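Local coordinates for avidin-related protein 4/5 (Gallus gallus, PDB 1Y55), which binds biotin with high affinity as an avidin-like, thermostable tetramer, at residues G27-T32 with S47-I52. The protein carries 1 engineered substitution. Sequence-based numbering, arbitrary orientation.
Sequences GEFTGT and SPLLGI
Phe29 and Leu49 fill the tightly packed face of this antiparallel strand pair, and a glycine sits across from each of them. Phe29 has CG in the crowded position between backbone N and carbonyl carbon (chi1 57°), which swings its ring across the neighbouring strand so that one face lies on Gly51. The CA of Gly51 is 4.0 Å from the ring centroid and 18° off the normal, a CH-pi contact; a CB at this place would clash with CZ of the ring, so the glycine lets the ring face lie on the backbone. Leu49 uses the same crowded rotamer to lean over Gly31, its CG 3.6 Å from Gly31 C, while its CD1 meets the edge of the Phe29 ring, 3.7 Å from CE1. Main-chain bonds tie the same two pairs. Phe29 N to Gly51 O and Gly51 N to Phe29 O are both 2.9 Å and nearly straight, whereas Gly31 N reaches Leu49 O at a more bent 138° and Leu49 N returns a straighter bond to Gly31 O.

The other face, with Glu28, Thr30, Thr32, Pro48, Leu50 and Ile52, is looser and mostly partly exposed. Thr30, a beta-branched residue at home in a strand, brings OG1 within 3.0 Å of Leu49 O, and Leu50 crosses it obliquely, CD1 lying 4.1 Å from Thr30 CB. Glu28, extended beyond CG, has OE1 hydrogen-bonded to Asn24 ND2. Glu28 and Leu50 pack on Leu50 of a second subunit, and Ile52 on His67 of that subunit.

These are adjacent strands of the eight-stranded antiparallel avidin barrel. The side chain of Ser47, its OG hydrogen-bonded to Asn69 N and Thr45 O, lies about 7 Å from a bound biotin; Phe29 and Leu49 meet Phe64 of strand 61-67, and on the other flank strand 17-20 brings Ile20 to Phe29 and Thr19 to Thr32.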
ATOM      1  N   GLY A  27      -8.250 -23.930  -7.526  1.00  9.25           N
ATOM      2  CA  GLY A  27      -7.232 -23.200  -6.802  1.00  9.16           C
ATOM      3  C   GLY A  27      -7.677 -22.688  -5.449  1.00  8.91           C
ATOM      4  O   GLY A  27      -6.881 -22.023  -4.781  1.00  9.04           O
ATOM      5  N   GLU A  28      -8.888 -23.001  -5.011  1.00  9.26           N
ATOM      6  CA  GLU A  28      -9.367 -22.531  -3.725  1.00  9.28           C
ATOM      7  C   GLU A  28      -8.782 -23.347  -2.581  1.00  9.42           C
ATOM      8  O   GLU A  28      -8.578 -24.555  -2.694  1.00 10.31           O
ATOM      9  CB  GLU A  28     -10.884 -22.600  -3.652  1.00 10.02           C
ATOM     10  CG  GLU A  28     -11.584 -21.825  -4.742  1.00 11.49           C
ATOM     11  CD  GLU A  28     -13.065 -22.101  -4.752  1.00 15.14           C
ATOM     12  OE1 GLU A  28     -13.453 -23.288  -4.601  1.00 17.95           O
ATOM     13  OE2 GLU A  28     -13.831 -21.136  -4.933  1.00 20.12           O
ATOM     14  N   PHE A  29      -8.540 -22.678  -1.460  1.00  9.51           N
ATOM     15  CA  PHE A  29      -8.026 -23.324  -0.258  1.00  9.96           C
ATOM     16  C   PHE A  29      -8.540 -22.638   0.987  1.00  9.51           C
ATOM     17  O   PHE A  29      -8.839 -21.447   0.999  1.00  9.45           O
ATOM     18  CB  PHE A  29      -6.495 -23.359  -0.252  1.00 10.43           C
ATOM     19  CG  PHE A  29      -5.844 -22.006  -0.370  1.00  9.75           C
ATOM     20  CD1 PHE A  29      -5.569 -21.234   0.757  1.00  9.86           C
ATOM     21  CD2 PHE A  29      -5.485 -21.505  -1.608  1.00  9.93           C
ATOM     22  CE1 PHE A  29      -4.955 -19.990   0.639  1.00  9.56           C
ATOM     23  CE2 PHE A  29      -4.883 -20.252  -1.727  1.00  9.63           C
ATOM     24  CZ  PHE A  29      -4.608 -19.496  -0.599  1.00  9.49           C
ATOM     25  N   THR A  30      -8.618 -23.426   2.045  1.00 10.61           N
ATOM     26  CA  THR A  30      -8.881 -22.924   3.370  1.00 11.06           C
ATOM     27  C   THR A  30      -7.719 -23.257   4.279  1.00 10.37           C
ATOM     28  O   THR A  30      -6.810 -23.987   3.907  1.00 12.01           O
ATOM     29  CB  THR A  30     -10.198 -23.480   3.882  1.00 13.35           C
ATOM     30  OG1 THR A  30     -10.684 -22.671   4.972  1.00 16.92           O
ATOM     31  CG2 THR A  30     -10.047 -24.929   4.366  1.00 15.37           C
ATOM     32  N   GLY A  31      -7.743 -22.692   5.468  1.00 10.10           N
ATOM     33  CA  GLY A  31      -6.698 -22.939   6.418  1.00 10.92           C
ATOM     34  C   GLY A  31      -6.916 -22.159   7.689  1.00  9.43           C
ATOM     35  O   GLY A  31      -7.982 -21.607   7.948  1.00  9.46           O
ATOM     36  N   THR A  32      -5.868 -22.126   8.496  1.00  9.27           N
ATOM     37  CA  THR A  32      -5.864 -21.367   9.744  1.00  9.44           C
ATOM     38  C   THR A  32      -4.588 -20.544   9.837  1.00  8.93           C
ATOM     39  O   THR A  32      -3.569 -20.859   9.224  1.00  9.69           O
ATOM     40  CB  THR A  32      -5.980 -22.270  10.970  1.00 10.59           C
ATOM     41  OG1 THR A  32      -4.826 -23.120  11.020  1.00 12.57           O
ATOM     42  CG2 THR A  32      -7.217 -23.162  10.921  1.00 11.92           C
ATOM     43  N   SER A  47      -7.315 -18.285  13.764  1.00  8.73           N
ATOM     44  CA  SER A  47      -8.310 -17.648  12.910  1.00  8.63           C
ATOM     45  C   SER A  47      -8.336 -18.298  11.534  1.00  8.69           C
ATOM     46  O   SER A  47      -7.312 -18.738  11.014  1.00  9.42           O
ATOM     47  CB  SER A  47      -8.003 -16.165  12.795  1.00  9.12           C
ATOM     48  OG  SER A  47      -8.154 -15.525  14.059  1.00  9.50           O
ATOM     49  N   PRO A  48      -9.511 -18.359  10.920  1.00  8.73           N
ATOM     50  CA  PRO A  48      -9.644 -18.994   9.602  1.00  8.85           C
ATOM     51  C   PRO A  48      -9.202 -18.105   8.453  1.00  8.35           C
ATOM     52  O   PRO A  48      -9.318 -16.882   8.512  1.00  8.68           O
ATOM     53  CB  PRO A  48     -11.141 -19.281   9.521  1.00  9.83           C
ATOM     54  CG  PRO A  48     -11.751 -18.153  10.279  1.00 10.28           C
ATOM     55  CD  PRO A  48     -10.821 -17.919  11.438  1.00  9.39           C
ATOM     56  N   LEU A  49      -8.744 -18.768   7.395  1.00  8.69           N
ATOM     57  CA  LEU A  49      -8.413 -18.105   6.138  1.00  8.59           C
ATOM     58  C   LEU A  49      -9.054 -18.843   4.968  1.00  8.31           C
ATOM     59  O   LEU A  49      -9.346 -20.042   5.037  1.00  8.78           O
ATOM     60  CB  LEU A  49      -6.893 -17.967   5.938  1.00  9.18           C
ATOM     61  CG  LEU A  49      -6.096 -19.251   5.682  1.00  9.44           C
ATOM     62  CD1 LEU A  49      -6.029 -19.613   4.197  1.00 10.05           C
ATOM     63  CD2 LEU A  49      -4.691 -19.141   6.241  1.00 10.35           C
ATOM     64  N   LEU A  50      -9.281 -18.100   3.890  1.00  8.33           N
ATOM     65  CA  LEU A  50      -9.878 -18.615   2.663  1.00  8.09           C
ATOM     66  C   LEU A  50      -9.241 -17.875   1.509  1.00  7.41           C
ATOM     67  O   LEU A  50      -9.181 -16.652   1.542  1.00  7.60           O
ATOM     68  CB  LEU A  50     -11.364 -18.336   2.682  1.00  9.53           C
ATOM     69  CG  LEU A  50     -12.268 -19.013   1.693  1.00 11.30           C
ATOM     70  CD1 LEU A  50     -12.132 -20.524   1.757  1.00 12.36           C
ATOM     71  CD2 LEU A  50     -13.708 -18.603   2.017  1.00 12.78           C
ATOM     72  N   GLY A  51      -8.786 -18.586   0.484  1.00  7.65           N
ATOM     73  CA  GLY A  51      -8.130 -17.952  -0.639  1.00  8.50           C
ATOM     74  C   GLY A  51      -8.165 -18.752  -1.920  1.00  7.59           C
ATOM     75  O   GLY A  51      -8.799 -19.800  -2.010  1.00  7.89           O
ATOM     76  N   ILE A  52      -7.497 -18.193  -2.920  1.00  7.71           N
ATOM     77  CA  ILE A  52      -7.376 -18.804  -4.236  1.00  7.83           C
ATOM     78  C   ILE A  52      -5.965 -18.627  -4.750  1.00  7.48           C
ATOM     79  O   ILE A  52      -5.421 -17.516  -4.713  1.00  7.50           O
ATOM     80  CB  ILE A  52      -8.362 -18.223  -5.278  1.00  7.86           C
ATOM     81  CG1 ILE A  52      -9.742 -17.884  -4.697  1.00  8.53           C
ATOM     82  CG2 ILE A  52      -8.518 -19.213  -6.421  1.00  8.47           C
ATOM     83  CD1 ILE A  52     -10.653 -17.182  -5.696  1.00  9.15           C
TER